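Local atomic coordinates of glycoside Hydrolase Family 43_12 (Metagenome, PDB entry 7JVH), a protein that probably hydrolyses glycosidic bonds in arabinose- or xylose-containing plant polysaccharides, as other glycoside hydrolases of family 43 do. Residues N283-Q288 and T346-E351; N424-Q429 and F498-V503. One frame throughout, in Å; residues are numbered along the deposited sequence.

Contact 1: N283-Q288 and T346-E351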
loop_
_atom_site.group_PDB
_atom_site.type_symbol
_atom_site.label_atom_id
_atom_site.label_comp_id
_atom_site.label_asym_id
_atom_site.label_seq_id
_atom_site.Cartn_x
_atom_site.Cartn_y
_atom_site.Cartn_z
ATOM N N ASN A 283 19.378 18.854 9.174
ATOM C CA ASN A 283 18.806 17.854 8.286
ATOM C C ASN A 283 19.502 16.525 8.548
ATOM O O ASN A 283 20.685 16.510 8.884
ATOM C CB ASN A 283 18.951 18.292 6.816
ATOM C CG ASN A 283 17.683 18.918 6.262
ATOM O OD1 ASN A 283 16.601 18.339 6.373
ATOM N ND2 ASN A 283 17.806 20.106 5.676
ATOM N N PRO A 284 18.803 15.374 8.461
ATOM C CA PRO A 284 17.370 15.336 8.156
ATOM C C PRO A 284 16.446 15.740 9.338
ATOM O O PRO A 284 16.932 15.958 10.451
ATOM C CB PRO A 284 17.144 13.864 7.828
ATOM C CG PRO A 284 18.165 13.148 8.651
ATOM C CD PRO A 284 19.377 14.045 8.695
ATOM N N ILE A 285 15.139 15.856 9.059
ATOM C CA ILE A 285 14.121 16.179 10.050
ATOM C C ILE A 285 13.237 14.979 10.445
ATOM O O ILE A 285 12.377 15.104 11.332
ATOM C CB ILE A 285 13.204 17.324 9.604
ATOM C CG1 ILE A 285 12.595 17.052 8.222
ATOM C CG2 ILE A 285 13.970 18.649 9.626
ATOM C CD1 ILE A 285 11.466 17.978 7.837
ATOM N N LEU A 286 13.488 13.833 9.802
ATOM C CA LEU A 286 12.722 12.586 10.060
ATOM C C LEU A 286 13.495 11.341 9.622
ATOM O O LEU A 286 13.599 11.130 8.443
ATOM C CB LEU A 286 11.414 12.643 9.282
ATOM C CG LEU A 286 10.570 11.385 9.404
ATOM C CD1 LEU A 286 9.923 11.326 10.764
ATOM C CD2 LEU A 286 9.506 11.341 8.338
ATOM N N THR A 287 13.982 10.531 10.557
ATOM C CA THR A 287 14.646 9.276 10.198
ATOM C C THR A 287 14.723 8.332 11.394
ATOM O O THR A 287 14.609 8.759 12.525
ATOM C CB THR A 287 16.081 9.507 9.680
ATOM O OG1 THR A 287 16.626 8.271 9.208
ATOM C CG2 THR A 287 16.990 10.078 10.772
ATOM N N GLN A 288 14.919 7.046 11.103
ATOM C CA GLN A 288 15.253 6.033 12.092
ATOM C C GLN A 288 16.575 5.334 11.787
ATOM O O GLN A 288 16.947 4.396 12.494
ATOM C CB GLN A 288 14.144 4.993 12.149
ATOM C CG GLN A 288 12.805 5.516 12.648
ATOM C CD GLN A 288 12.847 5.949 14.106
ATOM O OE1 GLN A 288 12.743 5.128 15.037
ATOM N NE2 GLN A 288 13.038 7.242 14.311
ATOM N N THR A 346 10.630 29.105 11.383
ATOM C CA THR A 346 11.037 29.027 9.973
ATOM C C THR A 346 10.822 27.631 9.364
ATOM O O THR A 346 10.289 27.521 8.268
ATOM C CB THR A 346 12.524 29.416 9.818
ATOM O OG1 THR A 346 12.739 30.720 10.380
ATOM C CG2 THR A 346 12.947 29.410 8.357
ATOM N N TRP A 347 11.228 26.583 10.094
ATOM C CA TRP A 347 11.255 25.210 9.586
ATOM C C TRP A 347 10.345 24.219 10.307
ATOM O O TRP A 347 10.154 24.306 11.518
ATOM C CB TRP A 347 12.663 24.646 9.696
ATOM C CG TRP A 347 13.749 25.465 9.075
ATOM C CD1 TRP A 347 14.563 26.339 9.703
ATOM C CD2 TRP A 347 14.173 25.417 7.706
ATOM N NE1 TRP A 347 15.467 26.863 8.807
ATOM C CE2 TRP A 347 15.247 26.312 7.574
ATOM C CE3 TRP A 347 13.741 24.702 6.580
ATOM C CZ2 TRP A 347 15.896 26.527 6.362
ATOM C CZ3 TRP A 347 14.392 24.915 5.368
ATOM C CH2 TRP A 347 15.455 25.821 5.271
ATOM N N PRO A 348 9.809 23.204 9.591
ATOM C CA PRO A 348 8.992 22.160 10.215
ATOM C C PRO A 348 9.826 21.147 10.983
ATOM O O PRO A 348 10.829 20.660 10.466
ATOM C CB PRO A 348 8.347 21.476 9.006
ATOM C CG PRO A 348 9.332 21.654 7.911
ATOM C CD PRO A 348 9.965 23.010 8.139
ATOM N N VAL A 349 9.392 20.838 12.211
ATOM C CA VAL A 349 10.004 19.842 13.072
ATOM C C VAL A 349 8.974 18.738 13.241
ATOM O O VAL A 349 7.846 19.004 13.643
ATOM C CB VAL A 349 10.301 20.421 14.468
ATOM C CG1 VAL A 349 10.666 19.324 15.466
ATOM C CG2 VAL A 349 11.389 21.485 14.391
ATOM N N PHE A 350 9.415 17.502 13.003
ATOM C CA PHE A 350 8.593 16.289 13.235
ATOM C C PHE A 350 8.770 15.965 14.712
ATOM O O PHE A 350 9.881 15.628 15.076
ATOM C CB PHE A 350 9.107 15.129 12.378
ATOM C CG PHE A 350 8.494 15.039 11.008
ATOM C CD1 PHE A 350 8.952 15.828 9.974
ATOM C CD2 PHE A 350 7.445 14.182 10.753
ATOM C CE1 PHE A 350 8.374 15.763 8.723
ATOM C CE2 PHE A 350 6.865 14.120 9.502
ATOM C CZ PHE A 350 7.333 14.909 8.487
ATOM N N GLU A 351 7.724 16.112 15.521
ATOM C CA GLU A 351 7.866 15.877 16.980
ATOM C C GLU A 351 8.337 14.440 17.230
ATOM O O GLU A 351 7.609 13.522 16.915
ATOM C CB GLU A 351 6.606 16.338 17.712
ATOM C CG GLU A 351 6.552 17.843 17.874
ATOM C CD GLU A 351 5.302 18.430 18.494
ATOM O OE1 GLU A 351 4.448 17.668 18.926
ATOM O OE2 GLU A 351 5.195 19.647 18.539
HETATM O O HOH W 1 12.159 17.000 12.933
#

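Contact 2: N424-Q429 and F498-V503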
loop_
_atom_site.group_PDB
_atom_site.type_symbol
_atom_site.label_atom_id
_atom_site.label_comp_id
_atom_site.label_asym_id
_atom_site.label_seq_id
_atom_site.Cartn_x
_atom_site.Cartn_y
_atom_site.Cartn_z
ATOM N N ASN A 424 -2.998 -19.599 -13.854
ATOM C CA ASN A 424 -2.619 -20.176 -12.579
ATOM C C ASN A 424 -1.887 -19.117 -11.743
ATOM O O ASN A 424 -1.611 -18.030 -12.203
ATOM C CB ASN A 424 -1.837 -21.493 -12.743
ATOM C CG ASN A 424 -0.401 -21.299 -13.170
ATOM O OD1 ASN A 424 0.274 -20.335 -12.777
ATOM N ND2 ASN A 424 0.092 -22.239 -13.974
ATOM N N ILE A 425 -1.601 -19.445 -10.484
ATOM C CA ILE A 425 -1.092 -18.468 -9.535
ATOM C C ILE A 425 0.309 -17.875 -9.820
ATOM O O ILE A 425 0.612 -16.773 -9.356
ATOM C CB ILE A 425 -1.187 -18.996 -8.082
ATOM C CG1 ILE A 425 -1.202 -17.812 -7.114
ATOM C CG2 ILE A 425 -0.062 -19.983 -7.765
ATOM C CD1 ILE A 425 -1.547 -18.200 -5.692
ATOM N N THR A 426 1.125 -18.593 -10.598
ATOM C CA THR A 426 2.518 -18.236 -10.830
ATOM C C THR A 426 2.723 -17.276 -12.014
ATOM O O THR A 426 3.849 -16.905 -12.314
ATOM C CB THR A 426 3.345 -19.516 -11.070
ATOM O OG1 THR A 426 2.840 -20.201 -12.227
ATOM C CG2 THR A 426 3.282 -20.413 -9.857
ATOM N N GLU A 427 1.619 -16.882 -12.660
ATOM C CA GLU A 427 1.646 -16.132 -13.895
ATOM C C GLU A 427 1.501 -14.650 -13.671
ATOM O O GLU A 427 0.779 -14.230 -12.776
ATOM C CB GLU A 427 0.531 -16.599 -14.818
ATOM C CG GLU A 427 0.734 -18.002 -15.353
ATOM C CD GLU A 427 -0.358 -18.431 -16.294
ATOM O OE1 GLU A 427 -0.647 -17.708 -17.266
ATOM O OE2 GLU A 427 -0.928 -19.507 -16.058
ATOM N N VAL A 428 2.175 -13.857 -14.528
ATOM C CA VAL A 428 2.033 -12.412 -14.554
ATOM C C VAL A 428 0.793 -12.115 -15.410
ATOM O O VAL A 428 0.869 -11.669 -16.549
ATOM C CB VAL A 428 3.305 -11.739 -15.094
ATOM C CG1 VAL A 428 3.156 -10.219 -15.143
ATOM C CG2 VAL A 428 4.513 -12.181 -14.267
ATOM N N GLN A 429 -0.373 -12.368 -14.810
ATOM C CA GLN A 429 -1.674 -12.315 -15.469
ATOM C C GLN A 429 -2.688 -12.037 -14.368
ATOM O O GLN A 429 -2.374 -12.201 -13.194
ATOM C CB GLN A 429 -1.996 -13.682 -16.104
ATOM C CG GLN A 429 -1.133 -14.070 -17.297
ATOM C CD GLN A 429 -1.415 -13.208 -18.499
ATOM O OE1 GLN A 429 -2.561 -13.165 -18.952
ATOM N NE2 GLN A 429 -0.380 -12.521 -19.048
ATOM N N PHE A 498 11.939 -20.823 -11.022
ATOM C CA PHE A 498 11.136 -21.230 -9.880
ATOM C C PHE A 498 10.328 -22.456 -10.237
ATOM O O PHE A 498 10.103 -22.734 -11.418
ATOM C CB PHE A 498 10.229 -20.095 -9.418
ATOM C CG PHE A 498 9.158 -19.693 -10.400
ATOM C CD1 PHE A 498 7.998 -20.456 -10.556
ATOM C CD2 PHE A 498 9.285 -18.518 -11.130
ATOM C CE1 PHE A 498 7.002 -20.065 -11.430
ATOM C CE2 PHE A 498 8.281 -18.114 -11.997
ATOM C CZ PHE A 498 7.144 -18.887 -12.146
ATOM N N LYS A 499 9.889 -23.188 -9.206
ATOM C CA LYS A 499 9.088 -24.387 -9.399
ATOM C C LYS A 499 8.135 -24.610 -8.229
ATOM O O LYS A 499 8.552 -24.658 -7.087
ATOM C CB LYS A 499 9.997 -25.599 -9.617
ATOM C CG LYS A 499 9.299 -26.859 -10.084
ATOM C CD LYS A 499 8.329 -26.649 -11.233
ATOM C CE LYS A 499 7.633 -27.973 -11.578
ATOM N NZ LYS A 499 8.575 -29.038 -12.036
ATOM N N THR A 500 6.839 -24.731 -8.542
ATOM C CA THR A 500 5.817 -25.020 -7.558
ATOM C C THR A 500 6.040 -26.429 -7.029
ATOM O O THR A 500 6.217 -27.359 -7.798
ATOM C CB THR A 500 4.400 -24.882 -8.139
ATOM O OG1 THR A 500 4.228 -23.549 -8.670
ATOM C CG2 THR A 500 3.341 -25.146 -7.048
ATOM N N GLU A 501 6.056 -26.563 -5.697
ATOM C CA GLU A 501 6.210 -27.841 -5.008
ATOM C C GLU A 501 5.000 -28.119 -4.145
ATOM O O GLU A 501 4.430 -27.198 -3.567
ATOM C CB GLU A 501 7.439 -27.818 -4.116
ATOM C CG GLU A 501 8.748 -27.527 -4.830
ATOM C CD GLU A 501 9.943 -27.822 -3.918
ATOM O OE1 GLU A 501 10.278 -29.026 -3.759
ATOM O OE2 GLU A 501 10.526 -26.860 -3.334
ATOM N N ILE A 502 4.605 -29.395 -4.076
ATOM C CA ILE A 502 3.578 -29.848 -3.157
ATOM C C ILE A 502 4.257 -30.073 -1.809
ATOM O O ILE A 502 5.115 -30.948 -1.680
ATOM C CB ILE A 502 2.906 -31.158 -3.620
ATOM C CG1 ILE A 502 2.103 -30.926 -4.909
ATOM C CG2 ILE A 502 1.993 -31.706 -2.528
ATOM C CD1 ILE A 502 1.648 -32.218 -5.568
ATOM N N VAL A 503 3.873 -29.262 -0.819
ATOM C CA VAL A 503 4.383 -29.376 0.540
ATOM C C VAL A 503 3.707 -30.543 1.265
ATOM O O VAL A 503 4.373 -31.327 1.932
ATOM C CB VAL A 503 4.149 -28.078 1.350
ATOM C CG1 VAL A 503 4.605 -28.258 2.785
ATOM C CG2 VAL A 503 4.878 -26.907 0.707
#

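Contact 1: N283-Q288 and T346-E351
A classic beta bulge, in which Ile285 and Leu286 both face Glu265 of strand 265-270, presents its two aliphatic side chains to Phe350 on strand 349-350. The phenyl ring is gripped from two directions. Leu286 lies over one face, its CD2 methyl 4.2 Å from the centroid of the Phe350 ring and 18° off the ring normal, a CH-pi contact displaced toward the rim. Its other branch places Leu286 CD1 3.8 Å from Phe350 CD2. With CG anti to the backbone N (chi1 177°), Leu286 extends both methyls toward the aromatic carbons. Ile285 instead comes in at the edge, where its CD1 lies in the ring plane, 3.9 Å from Phe350 CE1. The same methyl is 3.8 Å from Pro348 O and 4.3 Å from Pro348 CG; the delta methyl of Ile285 therefore touches both the ring edge and the proline. No direct hydrogen bond joins the segments; a water does so, donating to Ile285 O at 2.5 Å and accepting from Phe350 N at 2.8 Å. It thus bridges a backbone acceptor and a backbone donor of the two segments. A serine in place of Phe350 would probably leave the Leu286 and Ile285 methyls without the surface they pack against and open a gap in this apolar seam. Ile285, Leu286, Pro348 and Phe350 are all buried, as suits apolar side chains. In the five-bladed propeller expected of this family, the loop 283-288 follows strand 278-279 of one four-stranded sheet, whereas strand 349-350 is an outermost strand of the next. Phe350 also packs on Val341 of strand 335-342 and on Ala305 and Leu307 of strand 300-308, while Trp347 stacks on Trp280.

Contact 2: N424-Q429 and F498-V503
Thr426 touches Phe498 and Thr500 mainly through its side-chain carbons, and these van der Waals contacts make up the junction. Thr426 CB approaches the phenyl ring obliquely, 3.7 Å from Phe498 CE1, while the backbone Thr426 O comes to 3.8 Å from Phe498 CZ. The ring of Phe498 also rests on Ala468 and Thr489. Thr426 CG2 lies 3.5 Å from Thr500 OG1, a hydroxyl whose hydrogen-bond partner is Thr489 OG1 on strand 482-489.

No hydrogen bond crosses between the segments; several shape 424-429 from within, where Asn424 to Glu427 form a type I beta turn. Asn424 OD1 accepts Thr426 N at 2.9 Å, which makes an Asx turn, and also Thr426 OG1 at 2.6 Å. Asparagine suits the place because its short amide side chain brings OD1 to the N-H two residues on. Both donors reach it from the same face of its plane, tilted by 21° and 26°. In Thr426, chi1 of 61° sets OG1 between the backbone N and the carbonyl carbon, within range of Asn424, and leaves CG2 for Thr500. Asn424 N donates to Glu427 OE2 at 3.0 Å, from above the carboxylate plane. Ile425 packs on strands 458-464 and 469-477, and its N binds a glycerol, probably from the crystallisation liquor.

The chemistry implies a division of labour: several of the turn's polar groups serve its own shape, and a small surface, mostly of methyl, methine and aromatic carbon with a hydroxyl and a carbonyl oxygen at its margin, meets the approach to strand 501-507.

Contact 1 and contact 2 lie on opposite sides of the chain's centre, with their own centres 44 Å apart and their nearest atoms about 33 Å from one another. Both segments of contact 1, in the family 43 module, precede those of contact 2, in the concanavalin A-like module. No sheet is shared. The first joins neighbouring four-stranded sheets, 239-279 and 300-350, of the probable propeller; the second sets a turn beside the edge strand 501-507 of a six-stranded sheet in the C-terminal sandwich. Each therefore ties together chain-distant parts within its own module. Neither contact itself joins the two modules, although Gln429 of 424-429 reaches Thr114 of the first.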